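Local coordinates for putative uncharacterized protein PH1780 (Pyrococcus horikoshii, PDB 2YZQ) that is of unknown function but carries four CBS domain repeats and binds S-adenosylmethionine, consistent with a role in sensing this or a related adenosyl ligand, at residues 92-97 against 105-110; 170-175 against 226-231. All coordinates share one frame; numbering follows the deposited sequence.

Interaction 1 of 2, residues 92-97 against 105-110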
loop_
_atom_site.group_PDB
_atom_site.type_symbol
_atom_site.label_atom_id
_atom_site.label_comp_id
_atom_site.label_asym_id
_atom_site.label_seq_id
_atom_site.Cartn_x
_atom_site.Cartn_y
_atom_site.Cartn_z
ATOM N N ARG A 92 0.253 2.058 -7.176
ATOM C CA ARG A 92 1.178 2.237 -6.058
ATOM C C ARG A 92 2.624 2.603 -6.359
ATOM O O ARG A 92 3.470 2.568 -5.466
ATOM C CB ARG A 92 1.148 0.988 -5.177
ATOM C CG ARG A 92 -0.218 0.710 -4.556
ATOM C CD ARG A 92 -0.217 -0.600 -3.779
ATOM N NE ARG A 92 0.744 -0.594 -2.677
ATOM C CZ ARG A 92 0.579 0.072 -1.539
ATOM N NH1 ARG A 92 -0.520 0.795 -1.337
ATOM N NH2 ARG A 92 1.516 0.018 -0.601
ATOM N N ARG A 93 2.923 2.950 -7.600
ATOM C CA ARG A 93 4.290 3.326 -7.918
ATOM C C ARG A 93 4.370 4.156 -9.175
ATOM O O ARG A 93 3.451 4.165 -9.993
ATOM C CB ARG A 93 5.168 2.081 -8.068
ATOM C CG ARG A 93 4.836 1.220 -9.267
ATOM C CD ARG A 93 5.579 -0.103 -9.207
ATOM N NE ARG A 93 5.227 -0.869 -8.013
ATOM C CZ ARG A 93 4.001 -1.305 -7.737
ATOM N NH1 ARG A 93 2.999 -1.055 -8.569
ATOM N NH2 ARG A 93 3.773 -1.989 -6.625
ATOM N N VAL A 94 5.477 4.874 -9.307
ATOM C CA VAL A 94 5.722 5.700 -10.472
ATOM C C VAL A 94 7.144 5.416 -10.925
ATOM O O VAL A 94 8.029 5.179 -10.106
ATOM C CB VAL A 94 5.586 7.213 -10.156
ATOM C CG1 VAL A 94 4.191 7.508 -9.617
ATOM C CG2 VAL A 94 6.649 7.645 -9.155
ATOM N N VAL A 95 7.355 5.406 -12.233
ATOM C CA VAL A 95 8.688 5.179 -12.761
ATOM C C VAL A 95 9.276 6.564 -12.982
ATOM O O VAL A 95 8.594 7.463 -13.478
ATOM C CB VAL A 95 8.652 4.410 -14.104
ATOM C CG1 VAL A 95 10.073 4.246 -14.651
ATOM C CG2 VAL A 95 8.011 3.043 -13.900
ATOM N N VAL A 96 10.531 6.744 -12.585
ATOM C CA VAL A 96 11.205 8.022 -12.748
ATOM C C VAL A 96 12.091 7.896 -13.980
ATOM O O VAL A 96 12.906 6.980 -14.069
ATOM C CB VAL A 96 12.091 8.345 -11.532
ATOM C CG1 VAL A 96 12.592 9.770 -11.627
ATOM C CG2 VAL A 96 11.307 8.124 -10.238
ATOM N N VAL A 97 11.916 8.800 -14.937
ATOM C CA VAL A 97 12.711 8.747 -16.158
ATOM C C VAL A 97 13.524 10.016 -16.350
ATOM O O VAL A 97 13.256 11.043 -15.720
ATOM C CB VAL A 97 11.816 8.548 -17.410
ATOM C CG1 VAL A 97 10.982 7.284 -17.261
ATOM C CG2 VAL A 97 10.920 9.767 -17.614
ATOM N N GLY A 105 14.903 5.546 -11.908
ATOM C CA GLY A 105 14.493 5.284 -10.543
ATOM C C GLY A 105 13.060 4.799 -10.485
ATOM O O GLY A 105 12.352 4.821 -11.489
ATOM N N ILE A 106 12.653 4.338 -9.308
ATOM C CA ILE A 106 11.295 3.869 -9.073
ATOM C C ILE A 106 10.878 4.426 -7.719
ATOM O O ILE A 106 11.656 4.410 -6.763
ATOM C CB ILE A 106 11.212 2.327 -9.034
ATOM C CG1 ILE A 106 11.523 1.746 -10.414
ATOM C CG2 ILE A 106 9.815 1.890 -8.577
ATOM C CD1 ILE A 106 10.577 2.206 -11.512
ATOM N N LEU A 107 9.658 4.940 -7.643
ATOM C CA LEU A 107 9.153 5.505 -6.399
ATOM C C LEU A 107 7.833 4.836 -6.055
ATOM O O LEU A 107 6.887 4.889 -6.835
ATOM C CB LEU A 107 8.934 7.007 -6.553
ATOM C CG LEU A 107 8.290 7.725 -5.365
ATOM C CD1 LEU A 107 9.257 7.740 -4.185
ATOM C CD2 LEU A 107 7.919 9.141 -5.769
ATOM N N THR A 108 7.776 4.206 -4.889
ATOM C CA THR A 108 6.557 3.526 -4.465
ATOM C C THR A 108 5.892 4.236 -3.299
ATOM O O THR A 108 6.465 5.131 -2.688
ATOM C CB THR A 108 6.840 2.087 -4.004
ATOM O OG1 THR A 108 7.549 2.114 -2.758
ATOM C CG2 THR A 108 7.673 1.351 -5.036
ATOM N N VAL A 109 4.664 3.825 -3.000
ATOM C CA VAL A 109 3.940 4.393 -1.876
ATOM C C VAL A 109 4.744 4.056 -0.625
ATOM O O VAL A 109 4.884 4.882 0.275
ATOM C CB VAL A 109 2.529 3.782 -1.752
ATOM C CG1 VAL A 109 1.892 4.217 -0.442
ATOM C CG2 VAL A 109 1.672 4.225 -2.923
ATOM N N GLY A 110 5.278 2.838 -0.592
ATOM C CA GLY A 110 6.076 2.401 0.540
ATOM C C GLY A 110 7.260 3.322 0.775
ATOM O O GLY A 110 7.567 3.672 1.915
HETATM O O HOH W 1 4.580 0.422 -1.719
#

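Interaction 2 of 2, residues 170-175 against 226-231. With SAM (S-adenosylmethionine), chain B.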
loop_
_atom_site.group_PDB
_atom_site.type_symbol
_atom_site.label_atom_id
_atom_site.label_comp_id
_atom_site.label_asym_id
_atom_site.label_seq_id
_atom_site.Cartn_x
_atom_site.Cartn_y
_atom_site.Cartn_z
ATOM N N VAL A 170 -11.523 -7.002 16.782
ATOM C CA VAL A 170 -10.792 -8.050 17.502
ATOM C C VAL A 170 -9.572 -8.588 16.760
ATOM O O VAL A 170 -8.806 -9.374 17.313
ATOM C CB VAL A 170 -11.697 -9.262 17.851
ATOM C CG1 VAL A 170 -12.836 -8.818 18.755
ATOM C CG2 VAL A 170 -12.222 -9.919 16.583
ATOM N N GLY A 171 -9.388 -8.173 15.512
ATOM C CA GLY A 171 -8.243 -8.651 14.764
ATOM C C GLY A 171 -8.134 -8.003 13.404
ATOM O O GLY A 171 -8.841 -7.046 13.095
ATOM N N ILE A 172 -7.228 -8.529 12.592
ATOM C CA ILE A 172 -7.031 -8.003 11.252
ATOM C C ILE A 172 -6.393 -9.124 10.444
ATOM O O ILE A 172 -5.691 -9.965 10.999
ATOM C CB ILE A 172 -6.144 -6.729 11.307
ATOM C CG1 ILE A 172 -6.077 -6.072 9.926
ATOM C CG2 ILE A 172 -4.761 -7.067 11.862
ATOM C CD1 ILE A 172 -5.728 -4.597 9.986
ATOM N N VAL A 173 -6.648 -9.156 9.141
ATOM C CA VAL A 173 -6.095 -10.221 8.311
ATOM C C VAL A 173 -5.763 -9.760 6.897
ATOM O O VAL A 173 -6.463 -8.917 6.335
ATOM C CB VAL A 173 -7.090 -11.416 8.227
ATOM C CG1 VAL A 173 -8.391 -10.987 7.528
ATOM C CG2 VAL A 173 -6.455 -12.581 7.490
ATOM N N ASP A 174 -4.677 -10.294 6.338
ATOM C CA ASP A 174 -4.298 -9.971 4.968
ATOM C C ASP A 174 -3.837 -11.226 4.241
ATOM O O ASP A 174 -3.847 -12.323 4.809
ATOM C CB ASP A 174 -3.251 -8.836 4.900
ATOM C CG ASP A 174 -1.836 -9.274 5.238
ATOM O OD1 ASP A 174 -1.592 -10.460 5.532
ATOM O OD2 ASP A 174 -0.951 -8.393 5.195
ATOM N N GLU A 175 -3.462 -11.070 2.977
ATOM C CA GLU A 175 -3.050 -12.194 2.149
ATOM C C GLU A 175 -1.943 -13.054 2.752
ATOM O O GLU A 175 -1.998 -14.280 2.682
ATOM C CB GLU A 175 -2.633 -11.667 0.772
ATOM C CG GLU A 175 -2.225 -12.717 -0.233
ATOM C CD GLU A 175 -1.974 -12.116 -1.603
ATOM O OE1 GLU A 175 -1.338 -11.040 -1.667
ATOM O OE2 GLU A 175 -2.405 -12.718 -2.612
ATOM N N ILE A 226 -6.671 -17.636 11.409
ATOM C CA ILE A 226 -5.421 -17.140 10.834
ATOM C C ILE A 226 -5.218 -15.642 11.038
ATOM O O ILE A 226 -4.222 -15.082 10.590
ATOM C CB ILE A 226 -5.331 -17.423 9.315
ATOM C CG1 ILE A 226 -6.430 -16.657 8.575
ATOM C CG2 ILE A 226 -5.436 -18.922 9.049
ATOM C CD1 ILE A 226 -6.239 -16.620 7.067
ATOM N N MET A 227 -6.140 -14.996 11.735
ATOM C CA MET A 227 -6.034 -13.554 11.932
ATOM C C MET A 227 -5.010 -13.111 12.971
ATOM O O MET A 227 -4.621 -13.875 13.864
ATOM C CB MET A 227 -7.403 -12.981 12.307
ATOM C CG MET A 227 -7.831 -13.277 13.740
ATOM S SD MET A 227 -9.436 -12.551 14.105
ATOM C CE MET A 227 -9.602 -12.936 15.854
ATOM N N THR A 228 -4.564 -11.866 12.829
ATOM C CA THR A 228 -3.628 -11.254 13.764
ATOM C C THR A 228 -4.517 -10.609 14.831
ATOM O O THR A 228 -5.362 -9.766 14.518
ATOM C CB THR A 228 -2.780 -10.173 13.066
ATOM O OG1 THR A 228 -1.950 -10.782 12.064
ATOM C CG2 THR A 228 -1.917 -9.434 14.075
ATOM N N ARG A 229 -4.336 -11.001 16.089
ATOM C CA ARG A 229 -5.170 -10.477 17.169
ATOM C C ARG A 229 -4.761 -9.134 17.756
ATOM O O ARG A 229 -5.618 -8.367 18.209
ATOM C CB ARG A 229 -5.280 -11.522 18.282
ATOM C CG ARG A 229 -6.017 -12.772 17.832
ATOM C CD ARG A 229 -6.030 -13.853 18.896
ATOM N NE ARG A 229 -6.686 -15.059 18.395
ATOM C CZ ARG A 229 -7.998 -15.186 18.237
ATOM N NH1 ARG A 229 -8.806 -14.179 18.547
ATOM N NH2 ARG A 229 -8.503 -16.314 17.757
ATOM N N ASP A 230 -3.465 -8.838 17.755
ATOM C CA ASP A 230 -3.002 -7.567 18.293
ATOM C C ASP A 230 -2.965 -6.552 17.165
ATOM O O ASP A 230 -2.006 -6.489 16.398
ATOM C CB ASP A 230 -1.615 -7.713 18.921
ATOM C CG ASP A 230 -1.145 -6.433 19.583
ATOM O OD1 ASP A 230 -2.000 -5.692 20.108
ATOM O OD2 ASP A 230 0.075 -6.172 19.589
ATOM N N VAL A 231 -4.022 -5.755 17.074
ATOM C CA VAL A 231 -4.143 -4.765 16.014
ATOM C C VAL A 231 -3.515 -3.419 16.360
ATOM O O VAL A 231 -3.754 -2.854 17.436
ATOM C CB VAL A 231 -5.629 -4.545 15.652
ATOM C CG1 VAL A 231 -5.743 -3.774 14.349
ATOM C CG2 VAL A 231 -6.340 -5.887 15.535
HETATM N N SAM B . 2.136 -6.566 1.959
HETATM C CA SAM B . 3.106 -6.997 2.977
HETATM C C SAM B . 3.760 -8.298 2.544
HETATM O O SAM B . 4.773 -8.688 3.103
HETATM O OXT SAM B . 3.278 -8.957 1.641
HETATM C CB SAM B . 2.378 -7.184 4.315
HETATM C CG SAM B . 3.387 -7.156 5.465
HETATM S SD SAM B . 2.517 -7.088 7.059
HETATM C CE SAM B . 3.942 -7.343 8.171
HETATM C "C5'" SAM B . 1.575 -8.627 7.152
HETATM C "C4'" SAM B . 1.151 -8.871 8.602
HETATM O "O4'" SAM B . 0.764 -7.618 9.217
HETATM C "C3'" SAM B . -0.057 -9.814 8.689
HETATM O "O3'" SAM B . 0.150 -10.757 9.754
HETATM C "C2'" SAM B . -1.220 -8.856 8.983
HETATM O "O2'" SAM B . -2.303 -9.522 9.640
HETATM C "C1'" SAM B . -0.510 -7.809 9.853
HETATM N N9 SAM B . -1.217 -6.528 9.913
HETATM C C8 SAM B . -1.707 -5.766 8.877
HETATM N N7 SAM B . -2.155 -4.630 9.344
HETATM C C5 SAM B . -2.096 -4.658 10.703
HETATM C C6 SAM B . -2.499 -3.798 11.762
HETATM N N6 SAM B . -3.139 -2.603 11.502
HETATM N N1 SAM B . -2.249 -4.168 13.036
HETATM C C2 SAM B . -1.684 -5.344 13.331
HETATM N N3 SAM B . -1.261 -6.166 12.374
HETATM C C4 SAM B . -1.474 -5.877 11.066
#

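Interaction 1 of 2, residues 92-97 against 105-110
Val-94 and Leu-107 form a hydrogen-bonded antiparallel pair in which each backbone N-H finds the other residue's carbonyl: Val-94 N to Leu-107 O at 2.8 Å, and Leu-107 N to Val-94 O at 3.0 Å, nearly in line with its C=O. In the next such pair Val-96 N reaches Gly-105 O at 2.9 Å from above the carbonyl plane, while the return bond from Gly-105 N to Val-96 O is longer and more bent. Just before strand 93-97 begins, Arg-92 O accepts from Val-109 N (3.0 Å), tying helix 109-117 to the hairpin. Thr-108, the N-cap, caps a backbone N-H further on with OG1 while its own N-H goes to Asp-111 OD2, as in a capping box. The Arg-92 guanidinium lays one face over Val-109 CB and sends NH2 to Asp-270 in a salt bridge; a water accepts from Gly-110 N at 2.8 Å and only weakly from NH2. Beta-branched residues suit the extended chain: Ile-106 CG1, anti to the carbonyl carbon (chi1 -67°), brings CD1 to Val-95 CG2 at 3.6 Å. On the other face Val-94 and Leu-107 pack against helix 79-89. Strands 93-97 and 103-108 thus make the beta hairpin leading into the closing helix of a CBS domain.

Interaction 2 of 2, residues 170-175 against 226-231
Ile-172 and Thr-228 are joined by two backbone hydrogen bonds, Ile-172 N to Thr-228 O (3.0 Å) and Thr-228 N to Ile-172 O (2.9 Å), a single antiparallel bridge that clips the loop to the strand. From this clip the Ile-172 side chain runs across one face of the adenine of S-adenosylmethionine. From CB, Ile-172 CG2 branches off to touch adenine C4 at 3.6 Å. The same methyl meets Val-231 CG2 from the loop; CG1, anti to the backbone N (chi1 -173°), carries CD1 on to adenine N6 and N7. A branched aliphatic chain suits this place, offering two carbon arms to a flat base. Thr-228 OG1 donates to the ribose O2' at 2.8 Å and is also hydrogen-bonded to Arg-180 NH1. Gly-171 lets Met-227 SD and Thr-228 O come close, since a CB would clash with both; Val-231 CG2 lies 3.4 Å from Gly-171 CA. Asp-174 OD2 comes to 3.2 Å from C5' of the ligand, next to the sulfonium, whose positive charge the carboxylate would probably help to balance. An alanine in place of Asp-174 would probably leave that charge less well balanced and Thr-176 OG1 without this partner. The S-adenosylmethionine pocket is thus built from two CBS repeats. Strand 169-174 pairs with 159-163, with a classic beta bulge at Val-170 and Gly-171 facing Val-162, while Pro-256 of strand 254-259 meets Ile-172 and Val-231.

The two interactions come in series along the chain and lie on opposite sides of its centre, their centres 29 Å apart and their nearest atoms about 11 Å apart, without touching. Interaction 1 lies wholly within the second CBS repeat, on a four-stranded mixed sheet; interaction 2 joins the third and fourth repeats, its strand belonging to a separate three-stranded sheet. One is a local hairpin running into a helix, the other a long-range closure across 50 intervening residues. Bound S-adenosylmethionine lies against interaction 2, and the Arg-92 side chain of interaction 1 is about 7 Å from it. Through its link to helix 270-273, Arg-92 joins the second repeat to the fourth, so ligand binding could perhaps be felt there.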